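Local coordinates for 1-deoxy-D-xylulose 5-phosphate reductoisomerase (Moraxella catarrhalis, PDB 4ZQG), which catalyses the NAD(P)H-dependent rearrangement and reduction of 1-deoxy-D-xylulose 5-phosphate to 2-C-methyl-D-erythritol 4-phosphate in the MEP pathway of isoprenoid synthesis, at residues 164-168 against 179-183; 372-377 against 394-398. All coordinates share one frame; numbering follows the deposited sequence.

Interaction 1 (164-168 against 179-183); sequences LPAAI and SYGIK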
ATOM      1  N   LEU A 164       4.170  -4.650  -4.421  1.00 54.80           N
ATOM      2  CA  LEU A 164       4.173  -5.948  -5.089  1.00 53.55           C
ATOM      3  C   LEU A 164       4.827  -6.982  -4.182  1.00 53.40           C
ATOM      4  O   LEU A 164       5.670  -6.657  -3.358  1.00 53.91           O
ATOM      5  CB  LEU A 164       4.890  -5.844  -6.441  1.00 53.56           C
ATOM      6  CG  LEU A 164       4.073  -5.299  -7.618  1.00 54.88           C
ATOM      7  CD1 LEU A 164       4.881  -5.099  -8.881  1.00 55.22           C
ATOM      8  CD2 LEU A 164       2.938  -6.266  -7.970  1.00 57.37           C
ATOM      9  N   PRO A 165       4.421  -8.246  -4.286  1.00 53.55           N
ATOM     10  CA  PRO A 165       5.026  -9.166  -3.335  1.00 53.75           C
ATOM     11  C   PRO A 165       6.506  -9.335  -3.654  1.00 54.84           C
ATOM     12  O   PRO A 165       6.923  -9.020  -4.763  1.00 55.57           O
ATOM     13  CB  PRO A 165       4.259 -10.475  -3.551  1.00 52.84           C
ATOM     14  CG  PRO A 165       3.107 -10.167  -4.412  1.00 52.61           C
ATOM     15  CD  PRO A 165       3.323  -8.856  -5.067  1.00 53.55           C
ATOM     16  N   ALA A 166       7.274  -9.862  -2.711  1.00 56.93           N
ATOM     17  CA  ALA A 166       8.731  -9.975  -2.873  1.00 59.43           C
ATOM     18  C   ALA A 166       9.158 -10.724  -4.126  1.00 61.96           C
ATOM     19  O   ALA A 166       9.939 -10.208  -4.948  1.00 63.92           O
ATOM     20  CB  ALA A 166       9.330 -10.660  -1.673  1.00 61.27           C
ATOM     21  N   ALA A 167       8.640 -11.937  -4.275  1.00 63.80           N
ATOM     22  CA  ALA A 167       8.915 -12.772  -5.437  1.00 63.23           C
ATOM     23  C   ALA A 167       8.784 -12.052  -6.789  1.00 63.56           C
ATOM     24  O   ALA A 167       9.567 -12.333  -7.727  1.00 63.81           O
ATOM     25  CB  ALA A 167       8.023 -13.982  -5.390  1.00 64.44           C
ATOM     26  N   ILE A 168       7.840 -11.106  -6.890  1.00 63.06           N
ATOM     27  CA  ILE A 168       7.637 -10.335  -8.145  1.00 62.16           C
ATOM     28  C   ILE A 168       8.592  -9.137  -8.280  1.00 61.48           C
ATOM     29  O   ILE A 168       8.857  -8.654  -9.386  1.00 63.51           O
ATOM     30  CB  ILE A 168       6.155  -9.901  -8.274  1.00 61.23           C
ATOM     31  CG1 ILE A 168       5.264 -11.137  -8.152  1.00 61.24           C
ATOM     32  CG2 ILE A 168       5.906  -9.147  -9.579  1.00 60.56           C
ATOM     33  CD1 ILE A 168       3.818 -10.935  -8.529  1.00 61.68           C
ATOM     34  N   SER A 179      -1.739 -17.301  -8.427  1.00 62.34           N
ATOM     35  CA  SER A 179      -1.590 -17.278  -6.967  1.00 62.10           C
ATOM     36  C   SER A 179      -1.384 -15.918  -6.346  1.00 60.87           C
ATOM     37  O   SER A 179      -1.923 -15.654  -5.277  1.00 61.65           O
ATOM     38  CB  SER A 179      -0.367 -18.077  -6.568  1.00 63.85           C
ATOM     39  OG  SER A 179      -0.725 -19.416  -6.464  1.00 69.42           O
ATOM     40  N   TYR A 180      -0.551 -15.095  -6.967  1.00 58.36           N
ATOM     41  CA  TYR A 180      -0.235 -13.800  -6.417  1.00 58.65           C
ATOM     42  C   TYR A 180      -1.394 -12.858  -6.557  1.00 57.67           C
ATOM     43  O   TYR A 180      -1.429 -11.834  -5.893  1.00 59.70           O
ATOM     44  CB  TYR A 180       1.005 -13.190  -7.092  1.00 59.67           C
ATOM     45  CG  TYR A 180       2.240 -13.991  -6.780  1.00 60.72           C
ATOM     46  CD1 TYR A 180       2.782 -13.959  -5.512  1.00 60.49           C
ATOM     47  CD2 TYR A 180       2.827 -14.815  -7.739  1.00 61.99           C
ATOM     48  CE1 TYR A 180       3.875 -14.724  -5.184  1.00 63.07           C
ATOM     49  CE2 TYR A 180       3.924 -15.594  -7.425  1.00 64.26           C
ATOM     50  CZ  TYR A 180       4.443 -15.536  -6.139  1.00 65.48           C
ATOM     51  OH  TYR A 180       5.538 -16.272  -5.783  1.00 68.99           O
ATOM     52  N   GLY A 181      -2.309 -13.172  -7.457  1.00 55.78           N
ATOM     53  CA  GLY A 181      -3.547 -12.461  -7.534  1.00 54.31           C
ATOM     54  C   GLY A 181      -3.479 -11.035  -8.003  1.00 53.38           C
ATOM     55  O   GLY A 181      -4.374 -10.261  -7.661  1.00 53.42           O
ATOM     56  N   ILE A 182      -2.492 -10.674  -8.829  1.00 52.59           N
ATOM     57  CA  ILE A 182      -2.453  -9.297  -9.360  1.00 52.53           C
ATOM     58  C   ILE A 182      -3.504  -9.147 -10.439  1.00 53.16           C
ATOM     59  O   ILE A 182      -3.529  -9.947 -11.364  1.00 53.63           O
ATOM     60  CB  ILE A 182      -1.123  -8.887 -10.042  1.00 52.78           C
ATOM     61  CG1 ILE A 182       0.133  -9.285  -9.245  1.00 52.83           C
ATOM     62  CG2 ILE A 182      -1.118  -7.399 -10.265  1.00 52.67           C
ATOM     63  CD1 ILE A 182       0.016  -9.128  -7.772  1.00 53.22           C
ATOM     64  N   LYS A 183      -4.352  -8.128 -10.344  1.00 53.17           N
ATOM     65  CA  LYS A 183      -5.398  -7.944 -11.322  1.00 54.56           C
ATOM     66  C   LYS A 183      -4.973  -6.957 -12.307  1.00 54.60           C
ATOM     67  O   LYS A 183      -4.949  -7.246 -13.503  1.00 56.15           O
ATOM     68  CB  LYS A 183      -6.711  -7.467 -10.691  1.00 57.02           C
ATOM     69  CG  LYS A 183      -7.935  -7.827 -11.529  1.00 58.81           C
ATOM     70  CD  LYS A 183      -9.136  -7.037 -11.123  1.00 60.50           C
ATOM     71  CE  LYS A 183     -10.386  -7.594 -11.775  1.00 63.05           C
ATOM     72  NZ  LYS A 183     -11.551  -6.860 -11.218  1.00 64.95           N
TER
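At the entrance to strand 182-189, Y180 and I182 meet the first turn of the short helix 166-170 in an apolar contact that has no hydrogen bond across it. The Y180 ring is the main surface. I168 lies over one face of it: CG1 is above the ring, while CD1 reaches on to 3.9 Å from Y180 CG, the two side chains running alongside each other head to tail. Chi1 of I168 (-54°) sets CG1 beside the backbone N, and the branch then runs out extended, which brings CD1 into the angle between Y180 and I182, 4.1 Å from I182 CG1. P165 approaches the ring obliquely, its CG 4.0 Å from Y180 CD1. Farther out, the methyl of A167 sits by the phenol end, with CB 3.4 Å from Y180 OH.

P165 holds the N-cap position, directly before helix 166-170, and P165 O takes a weak hydrogen bond from I168 N within this first turn. On the other segment the chain leaves a 3-10 turn at Y180, turns through G181 and becomes strand at I182, which presents its side chain to the same helix start. L164 comes in nearly perpendicular to I182, with L164 CD2 4.1 Å from I182 CD1, and P165 CD stands 4.3 Å from that same I182 CD1 methyl.

Strand 182-189 belongs to the four-stranded mixed sheet: K183 bonds through its backbone to E265 of the antiparallel strand 260-266, and G181 to V267 just beyond it. I182 also touches V264 and Y266, and P165 packs on Y266. The dimer partner comes in at the 3-10 turn, where S179 OG is hydrogen-bonded to E292 of the second subunit.

Interaction 2 (372-377 against 394-398); sequences TIAQDY and MDKKV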
ATOM      1  N   THR A 372       6.191   5.800 -43.849  1.00 75.42           N
ATOM      2  CA  THR A 372       7.645   5.588 -43.806  1.00 74.44           C
ATOM      3  C   THR A 372       8.133   5.162 -42.425  1.00 71.23           C
ATOM      4  O   THR A 372       9.090   4.398 -42.294  1.00 70.51           O
ATOM      5  CB  THR A 372       8.382   6.846 -44.302  1.00 74.70           C
ATOM      6  OG1 THR A 372       7.817   7.201 -45.562  1.00 76.74           O
ATOM      7  CG2 THR A 372       9.868   6.601 -44.483  1.00 74.36           C
ATOM      8  N   ILE A 373       7.475   5.648 -41.393  1.00 69.38           N
ATOM      9  CA  ILE A 373       7.789   5.197 -40.062  1.00 68.32           C
ATOM     10  C   ILE A 373       7.230   3.768 -39.886  1.00 68.63           C
ATOM     11  O   ILE A 373       7.953   2.848 -39.507  1.00 66.44           O
ATOM     12  CB  ILE A 373       7.262   6.216 -39.023  1.00 67.37           C
ATOM     13  CG1 ILE A 373       8.182   7.438 -39.040  1.00 67.76           C
ATOM     14  CG2 ILE A 373       7.211   5.625 -37.623  1.00 65.00           C
ATOM     15  CD1 ILE A 373       7.578   8.706 -38.479  1.00 67.56           C
ATOM     16  N   ALA A 374       5.964   3.575 -40.231  1.00 70.27           N
ATOM     17  CA  ALA A 374       5.325   2.261 -40.054  1.00 72.49           C
ATOM     18  C   ALA A 374       6.041   1.052 -40.699  1.00 73.18           C
ATOM     19  O   ALA A 374       5.849  -0.084 -40.252  1.00 72.36           O
ATOM     20  CB  ALA A 374       3.872   2.322 -40.500  1.00 73.40           C
ATOM     21  N   GLN A 375       6.866   1.272 -41.720  1.00 74.57           N
ATOM     22  CA  GLN A 375       7.643   0.163 -42.293  1.00 76.04           C
ATOM     23  C   GLN A 375       8.475  -0.577 -41.257  1.00 75.75           C
ATOM     24  O   GLN A 375       8.738  -1.766 -41.430  1.00 74.40           O
ATOM     25  CB  GLN A 375       8.597   0.580 -43.431  1.00 77.54           C
ATOM     26  CG  GLN A 375       8.278   1.876 -44.166  1.00 80.19           C
ATOM     27  CD  GLN A 375       9.263   2.257 -45.295  1.00 82.41           C
ATOM     28  OE1 GLN A 375       8.866   2.420 -46.449  1.00 87.18           O
ATOM     29  NE2 GLN A 375      10.528   2.426 -44.960  1.00 79.82           N
ATOM     30  N   ASP A 376       8.927   0.122 -40.218  1.00 75.88           N
ATOM     31  CA  ASP A 376       9.918  -0.448 -39.299  1.00 76.19           C
ATOM     32  C   ASP A 376       9.268  -1.018 -38.043  1.00 74.38           C
ATOM     33  O   ASP A 376       9.937  -1.636 -37.201  1.00 74.32           O
ATOM     34  CB  ASP A 376      10.989   0.596 -38.940  1.00 76.82           C
ATOM     35  CG  ASP A 376      11.801   1.053 -40.147  1.00 80.20           C
ATOM     36  OD1 ASP A 376      12.283   0.202 -40.923  1.00 82.65           O
ATOM     37  OD2 ASP A 376      11.979   2.278 -40.324  1.00 84.01           O
ATOM     38  N   TYR A 377       7.962  -0.836 -37.923  1.00 72.79           N
ATOM     39  CA  TYR A 377       7.249  -1.393 -36.786  1.00 72.34           C
ATOM     40  C   TYR A 377       7.430  -2.892 -36.582  1.00 76.25           C
ATOM     41  O   TYR A 377       7.448  -3.336 -35.430  1.00 80.80           O
ATOM     42  CB  TYR A 377       5.763  -1.084 -36.869  1.00 67.85           C
ATOM     43  CG  TYR A 377       5.427   0.358 -36.632  1.00 64.89           C
ATOM     44  CD1 TYR A 377       6.387   1.292 -36.243  1.00 62.38           C
ATOM     45  CD2 TYR A 377       4.142   0.784 -36.762  1.00 64.27           C
ATOM     46  CE1 TYR A 377       6.042   2.599 -36.009  1.00 60.84           C
ATOM     47  CE2 TYR A 377       3.790   2.089 -36.523  1.00 63.56           C
ATOM     48  CZ  TYR A 377       4.751   2.999 -36.151  1.00 61.44           C
ATOM     49  OH  TYR A 377       4.343   4.290 -35.940  1.00 60.14           O
ATOM     50  N   MET A 394      16.135   4.034 -36.204  1.00 65.65           N
ATOM     51  CA  MET A 394      14.750   4.472 -36.240  1.00 67.25           C
ATOM     52  C   MET A 394      14.609   5.763 -35.509  1.00 65.06           C
ATOM     53  O   MET A 394      13.848   6.638 -35.908  1.00 64.65           O
ATOM     54  CB  MET A 394      13.829   3.446 -35.590  1.00 71.72           C
ATOM     55  CG  MET A 394      12.392   3.947 -35.461  1.00 75.60           C
ATOM     56  SD  MET A 394      11.333   3.284 -36.720  1.00 86.51           S
ATOM     57  CE  MET A 394       9.751   3.730 -36.063  1.00 83.03           C
ATOM     58  N   ASP A 395      15.320   5.868 -34.400  1.00 65.00           N
ATOM     59  CA  ASP A 395      15.477   7.144 -33.751  1.00 65.78           C
ATOM     60  C   ASP A 395      15.860   8.229 -34.774  1.00 63.81           C
ATOM     61  O   ASP A 395      15.110   9.187 -34.942  1.00 61.23           O
ATOM     62  CB  ASP A 395      16.517   7.032 -32.642  1.00 68.62           C
ATOM     63  CG  ASP A 395      16.652   8.312 -31.842  1.00 70.40           C
ATOM     64  OD1 ASP A 395      15.608   8.841 -31.392  1.00 69.95           O
ATOM     65  OD2 ASP A 395      17.810   8.788 -31.709  1.00 74.80           O
ATOM     66  N   LYS A 396      16.985   8.057 -35.480  1.00 64.69           N
ATOM     67  CA  LYS A 396      17.477   9.107 -36.445  1.00 66.54           C
ATOM     68  C   LYS A 396      16.384   9.396 -37.458  1.00 65.47           C
ATOM     69  O   LYS A 396      16.097  10.541 -37.791  1.00 64.36           O
ATOM     70  CB  LYS A 396      18.773   8.705 -37.186  1.00 68.00           C
ATOM     71  CG  LYS A 396      20.076   8.844 -36.402  1.00 68.93           C
ATOM     72  N   LYS A 397      15.730   8.329 -37.885  1.00 65.14           N
ATOM     73  CA  LYS A 397      14.680   8.445 -38.865  1.00 66.84           C
ATOM     74  C   LYS A 397      13.469   9.234 -38.375  1.00 65.44           C
ATOM     75  O   LYS A 397      12.992  10.142 -39.053  1.00 66.61           O
ATOM     76  CB  LYS A 397      14.259   7.062 -39.313  1.00 68.82           C
ATOM     77  CG  LYS A 397      13.249   7.073 -40.444  1.00 71.63           C
ATOM     78  CD  LYS A 397      13.165   5.678 -41.015  1.00 75.51           C
ATOM     79  CE  LYS A 397      12.056   5.568 -42.036  1.00 78.77           C
ATOM     80  NZ  LYS A 397      12.049   4.209 -42.639  1.00 81.54           N
ATOM     81  N   VAL A 398      12.960   8.896 -37.205  1.00 62.67           N
ATOM     82  CA  VAL A 398      11.837   9.650 -36.666  1.00 62.29           C
ATOM     83  C   VAL A 398      12.243  11.094 -36.411  1.00 62.12           C
ATOM     84  O   VAL A 398      11.456  12.030 -36.667  1.00 60.85           O
ATOM     85  CB  VAL A 398      11.304   9.030 -35.361  1.00 61.08           C
ATOM     86  CG1 VAL A 398      10.187   9.887 -34.786  1.00 60.06           C
ATOM     87  CG2 VAL A 398      10.800   7.617 -35.650  1.00 62.25           C
TER
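K397 and M394, one helical turn apart on helix 387-409, are the two bumps that push into the segment beginning in helix 371-374. The first is the K397 stem, which lies between the T372 methyl and D376. With CG anti to the backbone N (chi1 -175°) and the rest of the chain extended, it passes the methyl closely, T372 CG2 lying 3.4 Å from K397 CE, and its ammonium group arrives between two oxygens. NZ donates to the carbonyl of T372, K397 NZ to T372 O 3.0 Å, tilted 34° from the carbonyl plane. It also makes a salt bridge with D376, K397 NZ to D376 OD2 3.0 Å, on the syn side, somewhat out of the carboxylate plane.

The second bump, M394, fills the hollow between I373, D376 and Y377. Its chain bends at chi2 (101°), so that SD passes beside the aspartate, 3.5 Å from D376 CB, and the terminal methyl goes deeper. There M394 CE sits 3.5 Å from I373 CG2 and meets the Y377 ring at its edge, near the ring plane, 3.9 Å from Y377 CE1. The backbone of A374 lies over one face of that ring. The residue after K397, V398, rests more loosely, its CG2 4.3 Å from I373 CG1.

The turn 374-377 is a type I beta turn. Y377 OH is tied back to the carbonyl of L368 at the end of helix 359-368. Helix 333-351 packs against the apolar side, where A338 touches I373 and Y377, I337 meets M394, and T341 meets V398; I401, a turn farther along helix 387-409, closes against T372 and I373.

How the interactions relate
From the N terminus, the chain first builds the seven-stranded parallel nucleotide-binding sheet, then passes D154 and E156, two of the magnesium ligands, before reaching 164-168. Interaction 1 closes a loop of ten intervening residues, joining helix 166-170 to the start of strand 182-189 in the mixed sheet. Much later, after that sheet is complete, interaction 2 closes a loop of sixteen residues between helix 371-374 and the long helix 387-409 of the C-terminal helical region. The two loops follow one another, neither nested nor crossed. Their centres are about 37 Å apart and their nearest atoms about 25 Å, so each ties together its own region.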